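PDB 5EZM: 4-amino-4-deoxy-L-arabinose transferase or related glycosyltransferases of PMT family from Cupriavidus metallidurans, which probably transfers 4-amino-4-deoxy-L-arabinose onto lipid A, as a zinc-binding integral membrane glycosyltransferase of the GT-C fold. Local coordinates for residues A[483-489]-A[501-507]; A[80-86]-A[509-514]. Numbering follows the deposited sequence.

How the interactions relate
Both interactions lie on the same side of the molecule, with centres 11 Å apart. Interaction 1 pairs two parallel strands inside the C-terminal domain. Interaction 2 joins that domain to the 80-86 hairpin segment, more than 400 residues earlier in the chain. The two touch directly. Leu501 N probably donates a hydrogen bond to Asn81 OD1 at 3.1 Å. Leu510 CD1 packs on Leu489 CD1 at 3.6 Å and on Met503 CG at 3.8 Å. Interaction 2 is the nearer to the zinc site of Glu87, His268 and His270: the side chain of Glu509 is about 5 Å from the zinc ion, that of Leu489 about 10 Å.

Interaction 1 (A[483-489]-A[501-507]); sequences LYGVQML and LMMVGQA
Tyr484 lays its ring beside Met502 and Val504, with CD1 3.5 Å from Val504 CG2 and CE1 3.6 Å from Met502 SD. The sulfur sits 4.7 Å from the ring centroid, an oblique Met-aromatic contact. Tyr484 (chi1 m) and Met502 (t, t, m) point to the same face of the sheet, which sets the sulfur beside the ring. Strands 483-486 and 502-504 run parallel, with axes 4.4 Å apart at closest and a signed crossing angle of -30°. Tyr484 pairs with Met502, Gly485 with Met503 and Val486 with Val504, at CA-CA distances of 4.6, 4.8 and 4.8 Å. Four backbone hydrogen bonds of 2.9 Å join them: Met502 N to Leu483 O, Gly485 N to Met502 O, Val504 N to Gly485 O, and Gln487 N to Val504 O. The strands belong to a beta-alpha-beta unit whose connection carries helix 493-497. Strand 502-504 is an outermost strand of the mixed sheet; strand 539-542 flanks 483-486 on its other side. The face with Tyr484, Val486, Met502 and Val504 packs in part against helix 525-534, where Phe528 meets the Tyr484 ring edge-to-face. Met503 (m, m, m) points to the other face and brings SD within 3.9 Å of Leu489 CD1. Leu483 CD2 also meets Leu501 CD2 at 3.6 Å. Gln487 leaves the strand with positive phi and psi (52/42). Gly505 follows Val504 at phi/psi 74/-141, where a CB would clash with Gln487 CG. Further on, Leu489 CD2 still lies 4.0 Å from Ala507 O.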
loop_
_atom_site.group_PDB
_atom_site.type_symbol
_atom_site.label_atom_id
_atom_site.label_comp_id
_atom_site.label_asym_id
_atom_site.label_seq_id
_atom_site.Cartn_x
_atom_site.Cartn_y
_atom_site.Cartn_z
ATOM N N LEU A 483 -23.843 -6.112 -15.886
ATOM C CA LEU A 483 -22.588 -5.845 -16.580
ATOM C C LEU A 483 -21.735 -7.101 -16.408
ATOM O O LEU A 483 -20.992 -7.238 -15.431
ATOM C CB LEU A 483 -21.900 -4.597 -16.040
ATOM C CG LEU A 483 -20.538 -4.280 -16.664
ATOM C CD1 LEU A 483 -20.667 -4.008 -18.158
ATOM C CD2 LEU A 483 -19.869 -3.113 -15.948
ATOM N N TYR A 484 -21.863 -8.025 -17.355
ATOM C CA TYR A 484 -21.179 -9.305 -17.251
ATOM C C TYR A 484 -19.675 -9.135 -17.413
ATOM O O TYR A 484 -19.204 -8.403 -18.286
ATOM C CB TYR A 484 -21.697 -10.278 -18.306
ATOM C CG TYR A 484 -23.164 -10.609 -18.184
ATOM C CD1 TYR A 484 -23.620 -11.475 -17.201
ATOM C CD2 TYR A 484 -24.092 -10.070 -19.063
ATOM C CE1 TYR A 484 -24.956 -11.785 -17.089
ATOM C CE2 TYR A 484 -25.430 -10.376 -18.960
ATOM C CZ TYR A 484 -25.859 -11.234 -17.973
ATOM O OH TYR A 484 -27.197 -11.541 -17.868
ATOM N N GLY A 485 -18.920 -9.818 -16.559
ATOM C CA GLY A 485 -17.487 -9.915 -16.732
ATOM C C GLY A 485 -17.131 -11.253 -17.341
ATOM O O GLY A 485 -17.030 -12.258 -16.632
ATOM N N VAL A 486 -16.956 -11.281 -18.659
ATOM C CA VAL A 486 -16.759 -12.533 -19.381
ATOM C C VAL A 486 -15.321 -12.998 -19.213
ATOM O O VAL A 486 -14.440 -12.616 -19.992
ATOM C CB VAL A 486 -17.123 -12.371 -20.867
ATOM C CG1 VAL A 486 -17.159 -13.729 -21.553
ATOM C CG2 VAL A 486 -18.460 -11.655 -21.003
ATOM N N GLN A 487 -15.083 -13.828 -18.195
ATOM C CA GLN A 487 -13.745 -14.323 -17.869
ATOM C C GLN A 487 -12.744 -13.177 -17.739
ATOM O O GLN A 487 -11.609 -13.250 -18.216
ATOM C CB GLN A 487 -13.276 -15.352 -18.897
ATOM C CG GLN A 487 -14.039 -16.662 -18.828
ATOM C CD GLN A 487 -13.481 -17.716 -19.761
ATOM O OE1 GLN A 487 -12.892 -17.399 -20.797
ATOM N NE2 GLN A 487 -13.659 -18.980 -19.395
ATOM N N MET A 488 -13.176 -12.102 -17.085
ATOM C CA MET A 488 -12.332 -10.929 -16.885
ATOM C C MET A 488 -12.769 -10.240 -15.605
ATOM O O MET A 488 -13.914 -9.785 -15.504
ATOM C CB MET A 488 -12.416 -9.965 -18.072
ATOM C CG MET A 488 -11.921 -8.560 -17.756
ATOM S SD MET A 488 -11.608 -7.547 -19.217
ATOM C CE MET A 488 -9.995 -8.143 -19.718
ATOM N N LEU A 489 -11.867 -10.172 -14.631
ATOM C CA LEU A 489 -12.125 -9.474 -13.375
ATOM C C LEU A 489 -11.530 -8.080 -13.515
ATOM O O LEU A 489 -10.383 -7.832 -13.143
ATOM C CB LEU A 489 -11.537 -10.230 -12.188
ATOM C CG LEU A 489 -11.760 -9.593 -10.813
ATOM C CD1 LEU A 489 -13.223 -9.214 -10.624
ATOM C CD2 LEU A 489 -11.295 -10.529 -9.700
ATOM N N LEU A 501 -19.716 -5.911 -11.342
ATOM C CA LEU A 501 -19.680 -6.904 -12.405
ATOM C C LEU A 501 -20.454 -8.148 -11.995
ATOM O O LEU A 501 -20.420 -8.564 -10.834
ATOM C CB LEU A 501 -18.237 -7.296 -12.728
ATOM C CG LEU A 501 -17.322 -6.302 -13.436
ATOM C CD1 LEU A 501 -15.938 -6.902 -13.577
ATOM C CD2 LEU A 501 -17.889 -5.944 -14.798
ATOM N N MET A 502 -21.149 -8.750 -12.956
ATOM C CA MET A 502 -21.704 -10.087 -12.781
ATOM C C MET A 502 -20.731 -11.071 -13.414
ATOM O O MET A 502 -20.649 -11.171 -14.644
ATOM C CB MET A 502 -23.094 -10.214 -13.394
ATOM C CG MET A 502 -23.648 -11.622 -13.285
ATOM S SD MET A 502 -25.423 -11.697 -13.552
ATOM C CE MET A 502 -25.984 -10.625 -12.228
ATOM N N MET A 503 -19.992 -11.791 -12.574
ATOM C CA MET A 503 -18.897 -12.622 -13.052
ATOM C C MET A 503 -19.414 -13.765 -13.917
ATOM O O MET A 503 -20.390 -14.439 -13.565
ATOM C CB MET A 503 -18.093 -13.164 -11.873
ATOM C CG MET A 503 -17.316 -12.093 -11.130
ATOM S SD MET A 503 -16.270 -11.122 -12.236
ATOM C CE MET A 503 -15.141 -12.370 -12.845
ATOM N N VAL A 504 -18.751 -13.978 -15.051
ATOM C CA VAL A 504 -19.091 -15.028 -16.005
ATOM C C VAL A 504 -17.867 -15.913 -16.178
ATOM O O VAL A 504 -16.788 -15.425 -16.534
ATOM C CB VAL A 504 -19.541 -14.448 -17.355
ATOM C CG1 VAL A 504 -19.712 -15.559 -18.373
ATOM C CG2 VAL A 504 -20.827 -13.656 -17.191
ATOM N N GLY A 505 -18.035 -17.210 -15.935
ATOM C CA GLY A 505 -16.933 -18.143 -16.069
ATOM C C GLY A 505 -15.922 -18.036 -14.948
ATOM O O GLY A 505 -16.297 -17.846 -13.788
ATOM N N GLN A 506 -14.635 -18.152 -15.280
ATOM C CA GLN A 506 -13.579 -18.119 -14.273
ATOM C C GLN A 506 -13.579 -16.787 -13.535
ATOM O O GLN A 506 -13.270 -15.742 -14.119
ATOM C CB GLN A 506 -12.218 -18.378 -14.917
ATOM C CG GLN A 506 -12.104 -19.708 -15.658
ATOM C CD GLN A 506 -11.872 -20.892 -14.735
ATOM O OE1 GLN A 506 -12.315 -20.903 -13.587
ATOM N NE2 GLN A 506 -11.164 -21.898 -15.236
ATOM N N ALA A 507 -13.923 -16.821 -12.252
ATOM C CA ALA A 507 -14.053 -15.619 -11.443
ATOM C C ALA A 507 -12.749 -15.205 -10.774
ATOM O O ALA A 507 -12.741 -14.218 -10.027
ATOM C CB ALA A 507 -15.136 -15.818 -10.377
#

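Interaction 2 (A[80-86]-A[509-514]); sequences YNALKYF and ELTFGA
Apolar packing centres on Leu510 (m, t). Its CD2 lies 3.8 Å from Tyr80 CB and 4.3 Å from Tyr85 CD1. Leu83 (m, t) places CD1 4.0 Å from Leu510 CB and 4.5 Å from Ala514 CB. Phe86 CD2 meets Phe512 CE2 at 4.0 Å.

Two close approaches involve the backbone. Leu510 CD2 comes within 3.3 Å of Tyr80 O. Gly513 CA lies 4.6 Å from Lys84 CA and 3.6 Å from Lys84 O, where a CB would clash.

Each segment has its own backbone hydrogen bonds. A type I' turn from Tyr80 to Leu83 closes the hairpin, with Tyr80 N to Leu83 O at 2.6 Å and Leu83 N to Tyr80 O at 3.2 Å. Ala514 N bonds Leu510 O at 2.8 Å as the 3-10 segment passes into helix.

Two waters bridge the segments. Water 1 accepts from Gly513 N at 2.5 Å and lies 3.2 Å from Lys84 O and 3.1 Å from Glu509 O. Water 2 accepts from Lys84 N at 2.6 Å and donates to Gly513 O at 3.0 Å.

Charged ends pair elsewhere: Glu509 with Arg61, Lys84 with Glu260. Glu509 is also close to the zinc ligand His270. A tight beta hairpin from early in the chain here packs on the C-terminal domain beside the zinc site. Tyr80 and Tyr85 also touch helix 58-72, while Leu83 and Leu510 meet Met503 of strand 502-504.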
loop_
_atom_site.group_PDB
_atom_site.type_symbol
_atom_site.label_atom_id
_atom_site.label_comp_id
_atom_site.label_asym_id
_atom_site.label_seq_id
_atom_site.Cartn_x
_atom_site.Cartn_y
_atom_site.Cartn_z
ATOM N N TYR A 80 -17.004 -8.202 -2.937
ATOM C CA TYR A 80 -16.303 -7.635 -4.084
ATOM C C TYR A 80 -17.115 -7.992 -5.322
ATOM O O TYR A 80 -17.219 -9.171 -5.682
ATOM C CB TYR A 80 -14.871 -8.170 -4.179
ATOM C CG TYR A 80 -13.999 -7.491 -5.218
ATOM C CD1 TYR A 80 -14.199 -6.161 -5.565
ATOM C CD2 TYR A 80 -12.981 -8.186 -5.857
ATOM C CE1 TYR A 80 -13.399 -5.537 -6.514
ATOM C CE2 TYR A 80 -12.180 -7.573 -6.811
ATOM C CZ TYR A 80 -12.393 -6.248 -7.137
ATOM O OH TYR A 80 -11.600 -5.633 -8.085
ATOM N N ASN A 81 -17.696 -6.974 -5.959
ATOM C CA ASN A 81 -18.626 -7.161 -7.070
ATOM C C ASN A 81 -19.788 -8.062 -6.652
ATOM O O ASN A 81 -20.117 -9.048 -7.316
ATOM C CB ASN A 81 -17.903 -7.699 -8.305
ATOM C CG ASN A 81 -16.855 -6.728 -8.823
ATOM O OD1 ASN A 81 -17.168 -5.802 -9.573
ATOM N ND2 ASN A 81 -15.605 -6.925 -8.412
ATOM N N ALA A 82 -20.392 -7.714 -5.514
ATOM C CA ALA A 82 -21.583 -8.363 -4.979
ATOM C C ALA A 82 -21.284 -9.773 -4.484
ATOM O O ALA A 82 -22.183 -10.461 -3.991
ATOM C CB ALA A 82 -22.707 -8.388 -6.021
ATOM N N LEU A 83 -20.031 -10.209 -4.582
ATOM C CA LEU A 83 -19.647 -11.558 -4.196
ATOM C C LEU A 83 -18.781 -11.536 -2.945
ATOM O O LEU A 83 -17.963 -10.631 -2.752
ATOM C CB LEU A 83 -18.894 -12.263 -5.325
ATOM C CG LEU A 83 -19.654 -12.429 -6.635
ATOM C CD1 LEU A 83 -18.731 -13.034 -7.673
ATOM C CD2 LEU A 83 -20.887 -13.292 -6.426
ATOM N N LYS A 84 -18.968 -12.551 -2.101
ATOM C CA LYS A 84 -18.212 -12.655 -0.859
ATOM C C LYS A 84 -16.718 -12.675 -1.143
ATOM O O LYS A 84 -16.244 -13.421 -2.006
ATOM C CB LYS A 84 -18.616 -13.915 -0.092
ATOM C CG LYS A 84 -20.040 -13.908 0.429
ATOM C CD LYS A 84 -20.333 -15.172 1.214
ATOM C CE LYS A 84 -21.718 -15.130 1.831
ATOM N NZ LYS A 84 -21.946 -16.267 2.770
ATOM N N TYR A 85 -15.980 -11.840 -0.417
ATOM C CA TYR A 85 -14.529 -11.733 -0.541
ATOM C C TYR A 85 -13.954 -11.929 0.857
ATOM O O TYR A 85 -13.974 -11.007 1.676
ATOM C CB TYR A 85 -14.128 -10.388 -1.135
ATOM C CG TYR A 85 -12.664 -10.270 -1.490
ATOM C CD1 TYR A 85 -12.137 -10.954 -2.578
ATOM C CD2 TYR A 85 -11.811 -9.466 -0.745
ATOM C CE1 TYR A 85 -10.797 -10.846 -2.912
ATOM C CE2 TYR A 85 -10.469 -9.351 -1.072
ATOM C CZ TYR A 85 -9.968 -10.044 -2.156
ATOM O OH TYR A 85 -8.635 -9.936 -2.488
ATOM N N PHE A 86 -13.455 -13.133 1.130
ATOM C CA PHE A 86 -12.930 -13.494 2.441
ATOM C C PHE A 86 -11.414 -13.665 2.429
ATOM O O PHE A 86 -10.867 -14.428 3.229
ATOM C CB PHE A 86 -13.599 -14.769 2.951
ATOM C CG PHE A 86 -15.066 -14.618 3.228
ATOM C CD1 PHE A 86 -15.617 -13.369 3.475
ATOM C CD2 PHE A 86 -15.898 -15.729 3.246
ATOM C CE1 PHE A 86 -16.975 -13.229 3.735
ATOM C CE2 PHE A 86 -17.255 -15.599 3.508
ATOM C CZ PHE A 86 -17.794 -14.347 3.750
ATOM N N GLU A 509 -10.025 -14.579 -8.235
ATOM C CA GLU A 509 -10.114 -14.535 -6.780
ATOM C C GLU A 509 -11.549 -14.463 -6.272
ATOM O O GLU A 509 -11.762 -14.556 -5.057
ATOM C CB GLU A 509 -9.325 -13.341 -6.252
ATOM C CG GLU A 509 -10.016 -12.013 -6.483
ATOM C CD GLU A 509 -9.039 -10.872 -6.665
ATOM O OE1 GLU A 509 -8.085 -11.030 -7.457
ATOM O OE2 GLU A 509 -9.222 -9.819 -6.016
ATOM N N LEU A 510 -12.530 -14.287 -7.155
ATOM C CA LEU A 510 -13.934 -14.332 -6.773
ATOM C C LEU A 510 -14.536 -15.723 -6.915
ATOM O O LEU A 510 -15.715 -15.908 -6.584
ATOM C CB LEU A 510 -14.739 -13.325 -7.601
ATOM C CG LEU A 510 -14.519 -11.858 -7.227
ATOM C CD1 LEU A 510 -15.253 -10.933 -8.182
ATOM C CD2 LEU A 510 -14.961 -11.605 -5.794
ATOM N N THR A 511 -13.748 -16.698 -7.381
ATOM C CA THR A 511 -14.236 -18.063 -7.560
ATOM C C THR A 511 -15.016 -18.547 -6.343
ATOM O O THR A 511 -16.161 -19.001 -6.463
ATOM C CB THR A 511 -13.060 -19.000 -7.845
ATOM O OG1 THR A 511 -12.646 -18.852 -9.209
ATOM C CG2 THR A 511 -13.449 -20.450 -7.581
ATOM N N PHE A 512 -14.414 -18.438 -5.156
ATOM C CA PHE A 512 -15.078 -18.893 -3.938
ATOM C C PHE A 512 -16.436 -18.226 -3.779
ATOM O O PHE A 512 -17.456 -18.901 -3.583
ATOM C CB PHE A 512 -14.188 -18.615 -2.727
ATOM C CG PHE A 512 -14.756 -19.116 -1.434
ATOM C CD1 PHE A 512 -14.585 -20.436 -1.056
ATOM C CD2 PHE A 512 -15.455 -18.268 -0.593
ATOM C CE1 PHE A 512 -15.104 -20.902 0.135
ATOM C CE2 PHE A 512 -15.977 -18.729 0.602
ATOM C CZ PHE A 512 -15.800 -20.049 0.966
ATOM N N GLY A 513 -16.474 -16.896 -3.898
ATOM C CA GLY A 513 -17.744 -16.200 -3.802
ATOM C C GLY A 513 -18.725 -16.654 -4.864
ATOM O O GLY A 513 -19.925 -16.779 -4.606
ATOM N N ALA A 514 -18.221 -16.940 -6.066
ATOM C CA ALA A 514 -19.090 -17.393 -7.142
ATOM C C ALA A 514 -19.698 -18.756 -6.854
ATOM O O ALA A 514 -20.740 -19.088 -7.429
ATOM C CB ALA A 514 -18.318 -17.434 -8.462
HETATM O O HOH W 1 -14.469 -15.375 -3.799
HETATM O O HOH W 2 -20.511 -14.628 -2.624
#